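Local coordinates for putative lipoprotein GNA1162 (Neisseria meningitidis, PDB 4HRV), which is of unknown function but is probably a membrane-anchored lipoprotein of the GNA1162-like family, perhaps lipid binding and distantly related to the TolB N-terminal domain, at residues I16-P21 with Y47-A52; L88-T93 with A110-V115. The protein carries 3 engineered substitutions. All coordinates share one frame; numbering follows the deposited sequence.

Interaction 1: I16-P21 with Y47-A52; sequences ILVVPP and YYVFPA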
loop_
_atom_site.group_PDB
_atom_site.type_symbol
_atom_site.label_atom_id
_atom_site.label_comp_id
_atom_site.label_asym_id
_atom_site.label_seq_id
_atom_site.Cartn_x
_atom_site.Cartn_y
_atom_site.Cartn_z
ATOM N N ILE B 16 8.616 -13.927 14.457
ATOM C CA ILE B 16 8.079 -12.611 14.746
ATOM C C ILE B 16 6.755 -12.699 15.475
ATOM O O ILE B 16 5.799 -13.298 14.971
ATOM C CB ILE B 16 7.853 -11.822 13.464
ATOM C CG1 ILE B 16 9.186 -11.541 12.768
ATOM C CG2 ILE B 16 7.112 -10.524 13.749
ATOM C CD1 ILE B 16 9.009 -10.755 11.465
ATOM N N LEU B 17 6.717 -12.081 16.652
ATOM C CA LEU B 17 5.485 -11.879 17.400
ATOM C C LEU B 17 4.821 -10.575 16.955
ATOM O O LEU B 17 5.389 -9.488 17.095
ATOM C CB LEU B 17 5.780 -11.821 18.909
ATOM C CG LEU B 17 4.584 -11.574 19.832
ATOM C CD1 LEU B 17 3.608 -12.729 19.738
ATOM C CD2 LEU B 17 5.024 -11.363 21.294
ATOM N N VAL B 18 3.625 -10.685 16.392
ATOM C CA VAL B 18 2.827 -9.503 16.125
ATOM C C VAL B 18 1.833 -9.315 17.251
ATOM O O VAL B 18 0.962 -10.160 17.485
ATOM C CB VAL B 18 2.100 -9.575 14.769
ATOM C CG1 VAL B 18 1.510 -8.208 14.433
ATOM C CG2 VAL B 18 3.084 -10.034 13.681
ATOM N N VAL B 19 1.982 -8.213 17.977
ATOM C CA VAL B 19 1.074 -7.934 19.075
ATOM C C VAL B 19 -0.136 -7.180 18.529
ATOM O O VAL B 19 -0.058 -6.572 17.465
ATOM C CB VAL B 19 1.737 -7.116 20.203
ATOM C CG1 VAL B 19 2.866 -7.925 20.876
ATOM C CG2 VAL B 19 2.223 -5.793 19.682
ATOM N N PRO B 20 -1.267 -7.249 19.243
ATOM C CA PRO B 20 -2.461 -6.503 18.839
ATOM C C PRO B 20 -2.104 -5.056 18.551
ATOM O O PRO B 20 -1.484 -4.397 19.385
ATOM C CB PRO B 20 -3.359 -6.594 20.070
ATOM C CG PRO B 20 -3.001 -7.894 20.686
ATOM C CD PRO B 20 -1.517 -8.100 20.417
ATOM N N PRO B 21 -2.479 -4.558 17.366
ATOM C CA PRO B 21 -2.097 -3.189 17.020
ATOM C C PRO B 21 -2.774 -2.141 17.891
ATOM O O PRO B 21 -3.901 -2.335 18.339
ATOM C CB PRO B 21 -2.545 -3.062 15.552
ATOM C CG PRO B 21 -2.510 -4.482 15.036
ATOM C CD PRO B 21 -3.025 -5.288 16.208
ATOM N N TYR B 47 9.266 -15.188 7.106
ATOM C CA TYR B 47 9.308 -15.182 8.577
ATOM C C TYR B 47 8.378 -16.233 9.170
ATOM O O TYR B 47 7.409 -16.648 8.541
ATOM C CB TYR B 47 8.919 -13.812 9.147
ATOM C CG TYR B 47 9.789 -12.674 8.684
ATOM C CD1 TYR B 47 11.004 -12.410 9.296
ATOM C CD2 TYR B 47 9.394 -11.862 7.630
ATOM C CE1 TYR B 47 11.808 -11.369 8.872
ATOM C CE2 TYR B 47 10.189 -10.820 7.197
ATOM C CZ TYR B 47 11.393 -10.578 7.820
ATOM O OH TYR B 47 12.186 -9.542 7.390
ATOM N N TYR B 48 8.669 -16.651 10.394
ATOM C CA TYR B 48 7.775 -17.550 11.111
ATOM C C TYR B 48 6.911 -16.724 12.055
ATOM O O TYR B 48 7.429 -15.880 12.771
ATOM C CB TYR B 48 8.586 -18.582 11.875
ATOM C CG TYR B 48 9.663 -19.207 11.020
ATOM C CD1 TYR B 48 9.437 -19.466 9.674
ATOM C CD2 TYR B 48 10.916 -19.514 11.550
ATOM C CE1 TYR B 48 10.420 -20.026 8.878
ATOM C CE2 TYR B 48 11.909 -20.076 10.760
ATOM C CZ TYR B 48 11.652 -20.327 9.423
ATOM O OH TYR B 48 12.626 -20.885 8.626
ATOM N N VAL B 49 5.601 -16.955 12.036
ATOM C CA VAL B 49 4.673 -16.176 12.864
ATOM C C VAL B 49 3.597 -17.058 13.502
ATOM O O VAL B 49 3.254 -18.104 12.959
ATOM C CB VAL B 49 3.979 -15.080 12.033
ATOM C CG1 VAL B 49 3.062 -14.247 12.912
ATOM C CG2 VAL B 49 5.011 -14.202 11.350
ATOM N N PHE B 50 3.079 -16.619 14.648
ATOM C CA PHE B 50 1.989 -17.287 15.365
ATOM C C PHE B 50 0.630 -16.823 14.824
ATOM O O PHE B 50 0.486 -15.670 14.402
ATOM C CB PHE B 50 2.053 -16.945 16.866
ATOM C CG PHE B 50 3.449 -16.993 17.464
ATOM C CD1 PHE B 50 3.764 -17.917 18.450
ATOM C CD2 PHE B 50 4.434 -16.097 17.058
ATOM C CE1 PHE B 50 5.043 -17.959 19.010
ATOM C CE2 PHE B 50 5.716 -16.137 17.612
ATOM C CZ PHE B 50 6.019 -17.067 18.586
ATOM N N PRO B 51 -0.376 -17.713 14.830
ATOM C CA PRO B 51 -1.719 -17.290 14.420
ATOM C C PRO B 51 -2.260 -16.253 15.391
ATOM O O PRO B 51 -1.885 -16.249 16.561
ATOM C CB PRO B 51 -2.543 -18.577 14.512
ATOM C CG PRO B 51 -1.535 -19.684 14.468
ATOM C CD PRO B 51 -0.326 -19.143 15.163
ATOM N N ALA B 52 -3.123 -15.374 14.901
ATOM C CA ALA B 52 -3.673 -14.318 15.727
ATOM C C ALA B 52 -4.454 -14.882 16.913
ATOM O O ALA B 52 -4.362 -14.376 18.037
ATOM C CB ALA B 52 -4.544 -13.388 14.876
#

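Interaction 2: L88-T93 with A110-V115; sequences LYITVT and AKARLV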
loop_
_atom_site.group_PDB
_atom_site.type_symbol
_atom_site.label_atom_id
_atom_site.label_comp_id
_atom_site.label_asym_id
_atom_site.label_seq_id
_atom_site.Cartn_x
_atom_site.Cartn_y
_atom_site.Cartn_z
ATOM N N LEU B 88 6.713 -7.225 16.467
ATOM C CA LEU B 88 6.226 -6.241 15.517
ATOM C C LEU B 88 5.123 -5.410 16.141
ATOM O O LEU B 88 4.101 -5.943 16.580
ATOM C CB LEU B 88 5.741 -6.940 14.241
ATOM C CG LEU B 88 5.157 -6.028 13.157
ATOM C CD1 LEU B 88 6.246 -5.149 12.544
ATOM C CD2 LEU B 88 4.479 -6.875 12.092
ATOM N N TYR B 89 5.359 -4.105 16.224
ATOM C CA TYR B 89 4.382 -3.180 16.784
ATOM C C TYR B 89 3.736 -2.357 15.666
ATOM O O TYR B 89 4.424 -1.643 14.931
ATOM C CB TYR B 89 5.043 -2.213 17.763
ATOM C CG TYR B 89 5.656 -2.877 18.981
ATOM C CD1 TYR B 89 7.030 -3.061 19.084
ATOM C CD2 TYR B 89 4.851 -3.317 20.040
ATOM C CE1 TYR B 89 7.592 -3.672 20.222
ATOM C CE2 TYR B 89 5.409 -3.932 21.165
ATOM C CZ TYR B 89 6.770 -4.093 21.251
ATOM O OH TYR B 89 7.318 -4.711 22.358
ATOM N N ILE B 90 2.419 -2.432 15.563
ATOM C CA ILE B 90 1.697 -1.621 14.576
ATOM C C ILE B 90 0.791 -0.628 15.283
ATOM O O ILE B 90 0.127 -0.979 16.250
ATOM C CB ILE B 90 0.840 -2.502 13.683
ATOM C CG1 ILE B 90 1.728 -3.525 12.956
ATOM C CG2 ILE B 90 0.030 -1.649 12.696
ATOM C CD1 ILE B 90 0.946 -4.627 12.297
ATOM N N THR B 91 0.772 0.606 14.793
ATOM C CA THR B 91 -0.134 1.636 15.277
ATOM C C THR B 91 -0.913 2.270 14.114
ATOM O O THR B 91 -0.323 2.747 13.144
ATOM C CB THR B 91 0.631 2.736 16.038
ATOM O OG1 THR B 91 1.299 2.153 17.154
ATOM C CG2 THR B 91 -0.313 3.830 16.532
ATOM N N VAL B 92 -2.237 2.237 14.211
ATOM C CA VAL B 92 -3.094 2.948 13.271
ATOM C C VAL B 92 -3.271 4.379 13.771
ATOM O O VAL B 92 -3.808 4.602 14.863
ATOM C CB VAL B 92 -4.472 2.278 13.143
ATOM C CG1 VAL B 92 -5.435 3.171 12.316
ATOM C CG2 VAL B 92 -4.331 0.909 12.508
ATOM N N THR B 93 -2.803 5.340 12.980
ATOM C CA THR B 93 -2.810 6.741 13.383
ATOM C C THR B 93 -3.958 7.506 12.739
ATOM O O THR B 93 -4.366 8.565 13.225
ATOM C CB THR B 93 -1.479 7.418 13.022
ATOM O OG1 THR B 93 -1.280 7.362 11.599
ATOM C CG2 THR B 93 -0.336 6.709 13.713
ATOM N N ALA B 110 -0.970 4.035 9.022
ATOM C CA ALA B 110 -0.426 3.213 10.089
ATOM C C ALA B 110 1.089 3.293 10.042
ATOM O O ALA B 110 1.681 3.595 9.005
ATOM C CB ALA B 110 -0.888 1.773 9.950
ATOM N N LYS B 111 1.711 3.037 11.179
ATOM C CA LYS B 111 3.146 3.039 11.269
ATOM C C LYS B 111 3.528 1.784 12.041
ATOM O O LYS B 111 2.721 1.239 12.789
ATOM C CB LYS B 111 3.630 4.304 11.969
ATOM C CG LYS B 111 3.113 4.475 13.390
ATOM C CD LYS B 111 3.514 5.837 13.941
ATOM C CE LYS B 111 2.998 6.046 15.355
ATOM N NZ LYS B 111 3.356 7.396 15.875
ATOM N N ALA B 112 4.733 1.285 11.816
ATOM C CA ALA B 112 5.133 0.049 12.465
ATOM C C ALA B 112 6.621 0.034 12.716
ATOM O O ALA B 112 7.377 0.744 12.054
ATOM C CB ALA B 112 4.723 -1.153 11.638
ATOM N N ARG B 113 7.035 -0.752 13.706
ATOM C CA ARG B 113 8.441 -0.967 13.946
ATOM C C ARG B 113 8.672 -2.406 14.379
ATOM O O ARG B 113 7.859 -2.982 15.101
ATOM C CB ARG B 113 8.959 0.009 15.003
ATOM C CG ARG B 113 8.416 -0.223 16.397
ATOM C CD ARG B 113 8.851 0.887 17.347
ATOM N NE ARG B 113 8.696 0.483 18.744
ATOM C CZ ARG B 113 7.530 0.487 19.384
ATOM N NH1 ARG B 113 6.432 0.877 18.748
ATOM N NH2 ARG B 113 7.461 0.102 20.648
ATOM N N LEU B 114 9.779 -2.985 13.922
ATOM C CA LEU B 114 10.154 -4.338 14.311
ATOM C C LEU B 114 11.313 -4.256 15.300
ATOM O O LEU B 114 12.330 -3.646 15.010
ATOM C CB LEU B 114 10.611 -5.141 13.098
ATOM C CG LEU B 114 10.870 -6.618 13.402
ATOM C CD1 LEU B 114 9.542 -7.305 13.664
ATOM C CD2 LEU B 114 11.620 -7.321 12.273
ATOM N N VAL B 115 11.161 -4.854 16.468
ATOM C CA VAL B 115 12.240 -4.790 17.446
ATOM C C VAL B 115 12.744 -6.155 17.889
ATOM O O VAL B 115 11.982 -7.103 18.053
ATOM C CB VAL B 115 11.877 -3.943 18.691
ATOM C CG1 VAL B 115 11.183 -2.682 18.285
ATOM C CG2 VAL B 115 11.038 -4.741 19.674
#

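Interaction 1: I16-P21 with Y47-A52
I16 and Y47 meet by a CH-pi contact. CD1 of I16 stands over one face of the Y47 ring, 3.7 Å from the ring centroid and 26° off the normal, displaced toward the CD1 rim atom of Y47. CG1 of I16 lies anti to the carbonyl carbon (chi1 -65°), and an extended chi2 carries CD1 onto the ring.

The polar part is one bond: I16 N donates to Y48 O at 2.8 Å with an N-H...O angle of 166°, meeting the carbonyl almost head-on. Backbone Y48 is also bonded to A14, consistent with the short, weakly bonded strand 48-49 running beside strand 15-23 as an outermost strand of the sheet within this chain.

Apolar contacts are looser: V18 CG2 and V49 CG1 are 4.3 Å apart, and L17 CD1 is 4.4 Å from F50 CD2. L17 and F50 both continue onto V55 of helix 52-61.

I16 O lies among carbons, 3.6 Å from V49 CG1 and 3.7 Å from F50 CD2, in the plane of the F50 ring at its edge. This buried carbonyl has no hydrogen-bond partner in the model. Between the two segments, one straight bond and hydrocarbon packing make the contact, in place of a regular ladder.

Interaction 2: L88-T93 with A110-V115
The hairpin of strands 86-99 and 104-116 is joined here by a regular antiparallel ladder, in which Y89 with R113 and T91 with K111 form the hydrogen-bonded pairs. Y89 N reaches R113 O at 3.0 Å and T91 N reaches K111 O at 2.9 Å, both with N-H...O angles of 175°; R113 N and K111 N return bonds to Y89 O and T91 O. A112 CA also approaches Y89 O at 3.1 Å, a CA-H...O contact beside the conventional bond.

On the face carrying Y89, T91, K111 and R113, the guanidinium of R113 lies flat against the Y89 ring, with planes 10° apart and centres separated by 4.3 Å. Y89 CD1 sits over the middle of the guanidinium, whereas NH2 of R113 is displaced toward the rim of the ring. R113 CG lies between its backbone N and carbonyl carbon (chi1 68°), and an extended chain carries NE onward to the stack. V115 CG2 meets the ring edge at Y89 CE1, 3.6 Å away, and H71 also meets this ring.

The hairpin supplies inner strands of the mixed sheet: strand 15-23 flanks 86-99, and strand 122-133 flanks 104-116. On the face of Y89 and R113, T91 and K111 lie side by side, pointing the same way, and K111 CE reaches T93 CG2 at 3.8 Å where the K111 and T93 side chains cross at about a right angle.

The face carrying L88, I90, V92, A110, A112 and L114 is apolar. L88 CB touches L114 CD1 at 3.9 Å, the two side chains crossing at about a right angle, and I90 CG1 packs on A112 CB at 4.0 Å. L88 and L114 of this face also pack on M144 and L141, respectively, of the second subunit.

How the interactions relate
From the N terminus, interaction 1 joins 16-21 to 47-52, closing the 25 residues between them, which include helices 34-37 and 39-44. The chain then runs through helices 52-61, 67-72 and 75-82 before interaction 2 closes the hairpin of 86-99 and 104-116. The closures follow in series, neither enclosing nor crossing the other. Their centres are about 12 Å apart, and strands 15-23 and 86-99 lie side by side in one sheet. L17 O and L88 N, 2.7 Å apart, form a probable hydrogen bond, while V19 CG2 packs on Y89 CD2 at 3.6 Å. The contacts thus tie the marginal strand 48-49 to the hairpin through strand 15-23.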